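Local coordinates for Glp_546_48378_50642 (Giardia intestinalis, PDB 2QVW), which probably cleaves double-stranded RNA into fragments of 21 to 23 base pairs that direct destruction of matching RNAs in RNA interference, at residues A[3-8]-A[54-59]; A[21-26]-A[112-117]; A[63-68]-A[128-133]. All blocks are in the same frame, centred on the assembly; numbering follows the deposited sequence.

Interaction 1 of 3, residues A[3-8]-A[54-59]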
loop_
_atom_site.group_PDB
_atom_site.type_symbol
_atom_site.label_atom_id
_atom_site.label_comp_id
_atom_site.label_asym_id
_atom_site.label_seq_id
_atom_site.Cartn_x
_atom_site.Cartn_y
_atom_site.Cartn_z
ATOM N N MET A 3 -27.730 5.928 12.503
ATOM C CA MET A 3 -26.892 4.784 12.869
ATOM C C MET A 3 -25.496 4.933 12.274
ATOM O O MET A 3 -24.498 4.836 12.987
ATOM C CB MET A 3 -27.482 3.466 12.367
ATOM C CG MET A 3 -26.484 2.319 12.446
ATOM S SD MET A 3 -27.150 0.789 11.822
ATOM C CE MET A 3 -27.904 0.122 13.323
ATOM N N HIS A 4 -25.449 5.157 10.963
ATOM C CA HIS A 4 -24.197 5.327 10.224
ATOM C C HIS A 4 -23.106 5.953 11.098
ATOM O O HIS A 4 -22.982 7.182 11.163
ATOM C CB HIS A 4 -24.435 6.220 8.993
ATOM C CG HIS A 4 -23.943 5.634 7.700
ATOM N ND1 HIS A 4 -22.644 5.211 7.513
ATOM C CD2 HIS A 4 -24.575 5.434 6.519
ATOM C CE1 HIS A 4 -22.498 4.777 6.274
ATOM N NE2 HIS A 4 -23.654 4.901 5.649
ATOM N N ALA A 5 -22.319 5.113 11.770
ATOM C CA ALA A 5 -21.251 5.614 12.621
ATOM C C ALA A 5 -20.149 4.586 12.780
ATOM O O ALA A 5 -20.281 3.632 13.545
ATOM C CB ALA A 5 -21.801 6.001 13.986
ATOM N N LEU A 6 -19.064 4.785 12.038
ATOM C CA LEU A 6 -17.921 3.896 12.103
ATOM C C LEU A 6 -17.042 4.388 13.232
ATOM O O LEU A 6 -16.717 5.571 13.302
ATOM C CB LEU A 6 -17.145 3.928 10.791
ATOM C CG LEU A 6 -17.825 3.337 9.553
ATOM C CD1 LEU A 6 -19.073 4.117 9.193
ATOM C CD2 LEU A 6 -16.840 3.362 8.398
ATOM N N GLY A 7 -16.668 3.475 14.120
ATOM C CA GLY A 7 -15.837 3.842 15.251
ATOM C C GLY A 7 -14.356 3.730 14.967
ATOM O O GLY A 7 -13.928 2.890 14.179
ATOM N N HIS A 8 -13.579 4.590 15.614
ATOM C CA HIS A 8 -12.128 4.621 15.469
ATOM C C HIS A 8 -11.564 5.018 16.826
ATOM O O HIS A 8 -11.998 6.004 17.409
ATOM C CB HIS A 8 -11.712 5.664 14.423
ATOM C CG HIS A 8 -12.048 5.288 13.011
ATOM N ND1 HIS A 8 -11.458 4.226 12.363
ATOM C CD2 HIS A 8 -12.890 5.854 12.114
ATOM C CE1 HIS A 8 -11.920 4.153 11.127
ATOM N NE2 HIS A 8 -12.791 5.130 10.950
ATOM N N PRO A 54 -16.062 -0.717 16.477
ATOM C CA PRO A 54 -17.355 -1.298 16.123
ATOM C C PRO A 54 -18.179 -0.285 15.353
ATOM O O PRO A 54 -17.932 0.909 15.453
ATOM C CB PRO A 54 -17.956 -1.608 17.481
ATOM C CG PRO A 54 -17.536 -0.416 18.269
ATOM C CD PRO A 54 -16.077 -0.240 17.874
ATOM N N ARG A 55 -19.153 -0.754 14.584
ATOM C CA ARG A 55 -19.994 0.150 13.815
ATOM C C ARG A 55 -21.160 0.580 14.693
ATOM O O ARG A 55 -22.297 0.161 14.489
ATOM C CB ARG A 55 -20.479 -0.541 12.533
ATOM C CG ARG A 55 -19.313 -1.106 11.697
ATOM C CD ARG A 55 -19.634 -1.317 10.204
ATOM N NE ARG A 55 -18.449 -1.742 9.447
ATOM C CZ ARG A 55 -18.354 -1.733 8.118
ATOM N NH1 ARG A 55 -19.371 -1.321 7.375
ATOM N NH2 ARG A 55 -17.237 -2.134 7.528
ATOM N N VAL A 56 -20.846 1.426 15.673
ATOM C CA VAL A 56 -21.800 1.947 16.657
ATOM C C VAL A 56 -22.959 2.778 16.103
ATOM O O VAL A 56 -22.751 3.802 15.453
ATOM C CB VAL A 56 -21.060 2.797 17.722
ATOM C CG1 VAL A 56 -20.335 3.951 17.053
ATOM C CG2 VAL A 56 -22.039 3.311 18.760
ATOM N N SER A 57 -24.179 2.328 16.384
ATOM C CA SER A 57 -25.391 3.008 15.942
ATOM C C SER A 57 -25.795 4.051 16.986
ATOM O O SER A 57 -25.343 3.987 18.131
ATOM C CB SER A 57 -26.515 1.994 15.748
ATOM O OG SER A 57 -26.676 1.202 16.908
ATOM N N LEU A 58 -26.650 4.998 16.596
ATOM C CA LEU A 58 -27.077 6.068 17.499
ATOM C C LEU A 58 -28.522 6.511 17.322
ATOM O O LEU A 58 -28.949 6.788 16.205
ATOM C CB LEU A 58 -26.180 7.290 17.296
ATOM C CG LEU A 58 -24.717 7.161 17.712
ATOM C CD1 LEU A 58 -23.894 8.273 17.085
ATOM C CD2 LEU A 58 -24.628 7.193 19.230
ATOM N N SER A 59 -29.267 6.592 18.424
ATOM C CA SER A 59 -30.648 7.047 18.361
ATOM C C SER A 59 -30.546 8.565 18.291
ATOM O O SER A 59 -29.780 9.160 19.044
ATOM C CB SER A 59 -31.417 6.633 19.616
ATOM O OG SER A 59 -30.974 7.346 20.755
#
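Met3 to Gly7 and Pro54 to Leu58 run side by side in roughly opposite directions, 143° apart, with Met3 CA lying 3.9 Å from Ser57 CA. Between the two segments there is a single hydrogen bond, Gly7 N to Pro54 O at 3.2 Å, and it is weak, with an angle of 134° at the hydrogen. Farther along, Ser57 CA approaches Met3 O at 3.6 Å in an almost straight CA-H...O contact (172°).

Met3 lies alongside Ser57. Its CG is anti to the backbone N, its chain bends at the last torsion, and both CG and CE come up to Ser57 CB, CG at 3.3 Å. Ala5 points its CB at the loop, where it meets Val56 CG1 at 4.0 Å and, more loosely, Leu58 CD1 at 4.4 Å. Val56 also packs on Leu24 of strand 18-25 and on Leu124, which ties this apolar group to the sheet.

Arg55 is the centre of an inverse gamma turn in the non-regular connection 54-59 between strand 46-49 and helix 60-77, laid against residues 3-5 and the first residues of strand 6-13 in the N-terminal domain.

Interaction 2 of 3, residues A[21-26]-A[112-117]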
loop_
_atom_site.group_PDB
_atom_site.type_symbol
_atom_site.label_atom_id
_atom_site.label_comp_id
_atom_site.label_asym_id
_atom_site.label_seq_id
_atom_site.Cartn_x
_atom_site.Cartn_y
_atom_site.Cartn_z
ATOM N N TRP A 21 -9.574 8.692 22.281
ATOM C CA TRP A 21 -10.847 9.246 21.827
ATOM C C TRP A 21 -11.547 8.297 20.881
ATOM O O TRP A 21 -10.902 7.494 20.217
ATOM C CB TRP A 21 -10.634 10.556 21.080
ATOM C CG TRP A 21 -9.814 11.548 21.806
ATOM C CD1 TRP A 21 -8.456 11.530 21.970
ATOM C CD2 TRP A 21 -10.286 12.733 22.468
ATOM N NE1 TRP A 21 -8.051 12.638 22.693
ATOM C CE2 TRP A 21 -9.153 13.390 23.011
ATOM C CE3 TRP A 21 -11.554 13.304 22.656
ATOM C CZ2 TRP A 21 -9.252 14.586 23.726
ATOM C CZ3 TRP A 21 -11.652 14.496 23.370
ATOM C CH2 TRP A 21 -10.506 15.122 23.895
ATOM N N LEU A 22 -12.869 8.399 20.819
ATOM C CA LEU A 22 -13.651 7.558 19.919
ATOM C C LEU A 22 -14.120 8.417 18.757
ATOM O O LEU A 22 -15.000 9.259 18.918
ATOM C CB LEU A 22 -14.869 6.958 20.636
ATOM C CG LEU A 22 -15.940 6.330 19.727
ATOM C CD1 LEU A 22 -15.354 5.182 18.933
ATOM C CD2 LEU A 22 -17.105 5.845 20.555
ATOM N N LEU A 23 -13.531 8.204 17.588
ATOM C CA LEU A 23 -13.903 8.975 16.423
ATOM C C LEU A 23 -15.033 8.331 15.646
ATOM O O LEU A 23 -14.925 7.194 15.204
ATOM C CB LEU A 23 -12.702 9.182 15.497
ATOM C CG LEU A 23 -13.040 9.814 14.140
ATOM C CD1 LEU A 23 -13.910 11.047 14.320
ATOM C CD2 LEU A 23 -11.762 10.164 13.434
ATOM N N LEU A 24 -16.115 9.080 15.471
ATOM C CA LEU A 24 -17.277 8.603 14.738
ATOM C C LEU A 24 -17.318 9.264 13.370
ATOM O O LEU A 24 -17.414 10.485 13.263
ATOM C CB LEU A 24 -18.549 8.935 15.517
ATOM C CG LEU A 24 -18.560 8.396 16.954
ATOM C CD1 LEU A 24 -19.791 8.884 17.691
ATOM C CD2 LEU A 24 -18.509 6.874 16.921
ATOM N N LEU A 25 -17.233 8.452 12.327
ATOM C CA LEU A 25 -17.277 8.955 10.966
ATOM C C LEU A 25 -18.521 8.446 10.278
ATOM O O LEU A 25 -18.926 7.305 10.474
ATOM C CB LEU A 25 -16.058 8.491 10.187
ATOM C CG LEU A 25 -14.748 9.166 10.557
ATOM C CD1 LEU A 25 -13.658 8.676 9.625
ATOM C CD2 LEU A 25 -14.907 10.672 10.443
ATOM N N ASP A 26 -19.125 9.297 9.463
ATOM C CA ASP A 26 -20.322 8.922 8.737
ATOM C C ASP A 26 -19.938 8.272 7.424
ATOM O O ASP A 26 -20.783 8.084 6.559
ATOM C CB ASP A 26 -21.175 10.156 8.458
ATOM C CG ASP A 26 -20.594 11.037 7.369
ATOM O OD1 ASP A 26 -19.352 11.187 7.320
ATOM O OD2 ASP A 26 -21.382 11.593 6.571
ATOM N N LEU A 112 -17.374 14.147 11.476
ATOM C CA LEU A 112 -16.681 13.535 12.601
ATOM C C LEU A 112 -17.015 14.108 13.979
ATOM O O LEU A 112 -17.243 15.303 14.122
ATOM C CB LEU A 112 -15.161 13.582 12.369
ATOM C CG LEU A 112 -14.418 14.871 12.018
ATOM C CD1 LEU A 112 -12.924 14.642 12.125
ATOM C CD2 LEU A 112 -14.771 15.306 10.615
ATOM N N ALA A 113 -17.041 13.235 14.985
ATOM C CA ALA A 113 -17.327 13.617 16.373
ATOM C C ALA A 113 -16.399 12.847 17.323
ATOM O O ALA A 113 -16.377 11.620 17.322
ATOM C CB ALA A 113 -18.780 13.318 16.712
ATOM N N PHE A 114 -15.639 13.571 18.136
ATOM C CA PHE A 114 -14.705 12.951 19.070
ATOM C C PHE A 114 -15.277 12.802 20.477
ATOM O O PHE A 114 -15.864 13.736 21.027
ATOM C CB PHE A 114 -13.419 13.769 19.128
ATOM C CG PHE A 114 -12.754 13.929 17.802
ATOM C CD1 PHE A 114 -12.163 12.849 17.173
ATOM C CD2 PHE A 114 -12.731 15.158 17.165
ATOM C CE1 PHE A 114 -11.553 12.991 15.921
ATOM C CE2 PHE A 114 -12.123 15.309 15.911
ATOM C CZ PHE A 114 -11.537 14.225 15.293
ATOM N N LEU A 115 -15.105 11.614 21.050
ATOM C CA LEU A 115 -15.579 11.326 22.396
ATOM C C LEU A 115 -14.415 10.924 23.270
ATOM O O LEU A 115 -13.426 10.362 22.799
ATOM C CB LEU A 115 -16.598 10.193 22.387
ATOM C CG LEU A 115 -17.894 10.471 21.643
ATOM C CD1 LEU A 115 -18.896 9.380 21.977
ATOM C CD2 LEU A 115 -18.438 11.840 22.058
ATOM N N PRO A 116 -14.519 11.200 24.570
ATOM C CA PRO A 116 -13.450 10.857 25.504
ATOM C C PRO A 116 -13.457 9.376 25.840
ATOM O O PRO A 116 -14.519 8.756 25.938
ATOM C CB PRO A 116 -13.774 11.692 26.737
ATOM C CG PRO A 116 -14.666 12.753 26.227
ATOM C CD PRO A 116 -15.515 12.049 25.225
ATOM N N LEU A 117 -12.268 8.812 26.021
ATOM C CA LEU A 117 -12.140 7.404 26.365
ATOM C C LEU A 117 -11.075 7.250 27.433
ATOM O O LEU A 117 -10.036 7.899 27.372
ATOM C CB LEU A 117 -11.769 6.574 25.130
ATOM C CG LEU A 117 -12.786 6.508 23.976
ATOM C CD1 LEU A 117 -12.321 5.482 22.951
ATOM C CD2 LEU A 117 -14.163 6.124 24.500
#
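Leu23 holds CG anti to its backbone N (chi1 172°), while Phe114 holds CG anti to its carbonyl carbon (chi1 -58°); the two side chains lie side by side and point the same way. Leu23 CD1 meets Phe114 CE1 at 3.4 Å, approaching the ring obliquely, and also touches Leu112 CB. Leu25 CD2 reaches that same Leu112 CB from two residues further on, the next position on the same face, 3.5 Å away.

The strands beneath are antiparallel: the axes of 21-25 and 112-117 approach to 4.4 Å with directions 157° apart. Leu24 and Ala113 form a hydrogen-bonded pair, Leu24 N to Ala113 O at 3.2 Å and Ala113 N to Leu24 O at 3.3 Å. Leu22 and Leu115 form a looser pair, although Leu22 N comes to 2.8 Å from Leu115 O.

On the sheet face of Trp21, Leu23, Leu25, Leu112 and Phe114, the helix 267-284 packs over Leu25, Leu112 and Phe114; Trp85 meets the Phe114 ring edge-to-face, and Arg260 makes a cation-pi contact with Trp21. The other face carries Leu22, Leu24, Ala113 and Leu115. There Leu22 CB meets Leu117 CD1 at 3.7 Å, and Leu124 touches both Leu22 and Leu115.

Chemically the contact is thus divided: the Leu24-Ala113 pair satisfies backbone polar groups within this largely buried contact, and the side chains that meet across the strands do so by apolar packing, with no salt bridge between the two segments.

Interaction 3 of 3, residues A[63-68]-A[128-133]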
loop_
_atom_site.group_PDB
_atom_site.type_symbol
_atom_site.label_atom_id
_atom_site.label_comp_id
_atom_site.label_asym_id
_atom_site.label_seq_id
_atom_site.Cartn_x
_atom_site.Cartn_y
_atom_site.Cartn_z
ATOM N N ALA A 63 -27.533 11.289 19.369
ATOM C CA ALA A 63 -26.838 12.100 18.392
ATOM C C ALA A 63 -26.789 13.551 18.873
ATOM O O ALA A 63 -25.826 14.271 18.597
ATOM C CB ALA A 63 -27.539 12.015 17.063
ATOM N N THR A 64 -27.824 13.987 19.590
ATOM C CA THR A 64 -27.865 15.359 20.100
ATOM C C THR A 64 -27.001 15.459 21.344
ATOM O O THR A 64 -26.487 16.532 21.689
ATOM C CB THR A 64 -29.296 15.804 20.489
ATOM O OG1 THR A 64 -29.766 15.000 21.579
ATOM C CG2 THR A 64 -30.249 15.689 19.296
ATOM N N ILE A 65 -26.849 14.329 22.019
ATOM C CA ILE A 65 -26.043 14.267 23.228
ATOM C C ILE A 65 -24.581 14.392 22.834
ATOM O O ILE A 65 -23.755 14.829 23.637
ATOM C CB ILE A 65 -26.259 12.947 23.969
ATOM C CG1 ILE A 65 -27.757 12.740 24.226
ATOM C CG2 ILE A 65 -25.483 12.955 25.272
ATOM C CD1 ILE A 65 -28.074 11.455 24.972
ATOM N N VAL A 66 -24.268 14.009 21.598
ATOM C CA VAL A 66 -22.903 14.111 21.093
ATOM C C VAL A 66 -22.669 15.564 20.717
ATOM O O VAL A 66 -21.601 16.122 20.966
ATOM C CB VAL A 66 -22.688 13.274 19.824
ATOM C CG1 VAL A 66 -21.229 13.313 19.414
ATOM C CG2 VAL A 66 -23.134 11.853 20.055
ATOM N N ALA A 67 -23.684 16.169 20.105
ATOM C CA ALA A 67 -23.605 17.558 19.687
ATOM C C ALA A 67 -23.105 18.414 20.838
ATOM O O ALA A 67 -22.206 19.244 20.680
ATOM C CB ALA A 67 -24.972 18.035 19.247
ATOM N N VAL A 68 -23.689 18.197 22.009
ATOM C CA VAL A 68 -23.308 18.974 23.180
ATOM C C VAL A 68 -21.806 18.921 23.460
ATOM O O VAL A 68 -21.111 19.943 23.358
ATOM C CB VAL A 68 -24.075 18.512 24.437
ATOM C CG1 VAL A 68 -23.863 19.512 25.574
ATOM C CG2 VAL A 68 -25.552 18.364 24.107
ATOM N N ALA A 128 -22.139 9.032 30.311
ATOM C CA ALA A 128 -20.934 9.600 30.890
ATOM C C ALA A 128 -20.743 10.971 30.266
ATOM O O ALA A 128 -20.035 11.812 30.809
ATOM C CB ALA A 128 -19.731 8.702 30.601
ATOM N N LEU A 129 -21.382 11.189 29.122
ATOM C CA LEU A 129 -21.287 12.468 28.439
ATOM C C LEU A 129 -22.079 13.527 29.189
ATOM O O LEU A 129 -21.614 14.647 29.376
ATOM C CB LEU A 129 -21.797 12.360 27.005
ATOM C CG LEU A 129 -20.825 11.770 25.984
ATOM C CD1 LEU A 129 -21.444 11.832 24.609
ATOM C CD2 LEU A 129 -19.537 12.552 25.985
ATOM N N MET A 130 -23.284 13.181 29.616
ATOM C CA MET A 130 -24.093 14.135 30.360
ATOM C C MET A 130 -23.265 14.617 31.547
ATOM O O MET A 130 -22.875 15.786 31.605
ATOM C CB MET A 130 -25.383 13.475 30.861
ATOM C CG MET A 130 -26.373 13.089 29.770
ATOM S SD MET A 130 -26.859 14.507 28.777
ATOM C CE MET A 130 -28.121 15.270 29.807
ATOM N N VAL A 131 -22.991 13.705 32.479
ATOM C CA VAL A 131 -22.205 14.024 33.660
ATOM C C VAL A 131 -21.128 15.011 33.294
ATOM O O VAL A 131 -20.990 16.051 33.916
ATOM C CB VAL A 131 -21.503 12.797 34.221
ATOM C CG1 VAL A 131 -20.572 13.214 35.336
ATOM C CG2 VAL A 131 -22.521 11.801 34.726
ATOM N N THR A 132 -20.369 14.660 32.264
ATOM C CA THR A 132 -19.277 15.488 31.779
ATOM C C THR A 132 -19.753 16.889 31.432
ATOM O O THR A 132 -19.269 17.874 31.982
ATOM C CB THR A 132 -18.627 14.864 30.524
ATOM O OG1 THR A 132 -18.150 13.547 30.833
ATOM C CG2 THR A 132 -17.465 15.712 30.046
ATOM N N ALA A 133 -20.704 16.971 30.514
ATOM C CA ALA A 133 -21.221 18.252 30.080
ATOM C C ALA A 133 -21.807 19.034 31.233
ATOM O O ALA A 133 -21.677 20.254 31.285
ATOM C CB ALA A 133 -22.259 18.053 29.015
#
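Neither Ile65 nor Leu129 brings a flat side chain to this helix pair, and no ring stacks across it; the planar group in touch is the peptide between Ile65 and Val66. Leu129 CD1 lies to one face of it, toward the carbonyl end and 3.9 Å from Ile65 O. The remaining contacts are between aliphatic groups and one thioether.

Ile65 CG2, set anti to the backbone N, is the branch that does the touching. It meets Leu129 CB at 4.1 Å, the two side chains crossing at a slant, and Met130 SD at the same distance, there at about a right angle. A chi2 of -58° turns Met130 SD toward Ile65 CG2. One turn on, Val68 CG1 meets Ala133 CB at 4.1 Å. The short axes stand 9.8 Å apart at their closest and their N-to-C directions differ by 32°. No hydrogen bond joins the two segments, and the 203 Å² buried between them comes mainly from these apolar contacts. Within the second helix Ala128 O accepts from both Thr132 N and Thr132 OG1, the hydroxyl at 2.6 Å.

Helix 60-77 and helix 127-137 lie together against strand 112-117: Val66 packs on Ala113 and Leu115, and Leu129 on Leu115 and Pro116, while Tyr69 of the first helix touches Leu129 and Thr132.

Overall arrangement
All three contacts fall in the N-terminal domain, on the same side of the chain's centre and away from the manganese sites. Interactions 1 and 2, centres about 10 Å apart, both reach one sheet in which strand 6-13 neighbours strand 18-25, and 18-25 neighbours 112-117, one of the two outermost strands; their segments alternate along the chain. Interaction 3, about 12 Å from interaction 2, adds a helical layer: Ala113 CB lies 3.6 Å from Val66 CG1. Interactions 1 and 3 are about 16 Å apart and come in series, residues 54-59 leading into helix 60-77. Together they describe an antiparallel sheet with two helices on the Ala113/Leu115 face of strand 112-117.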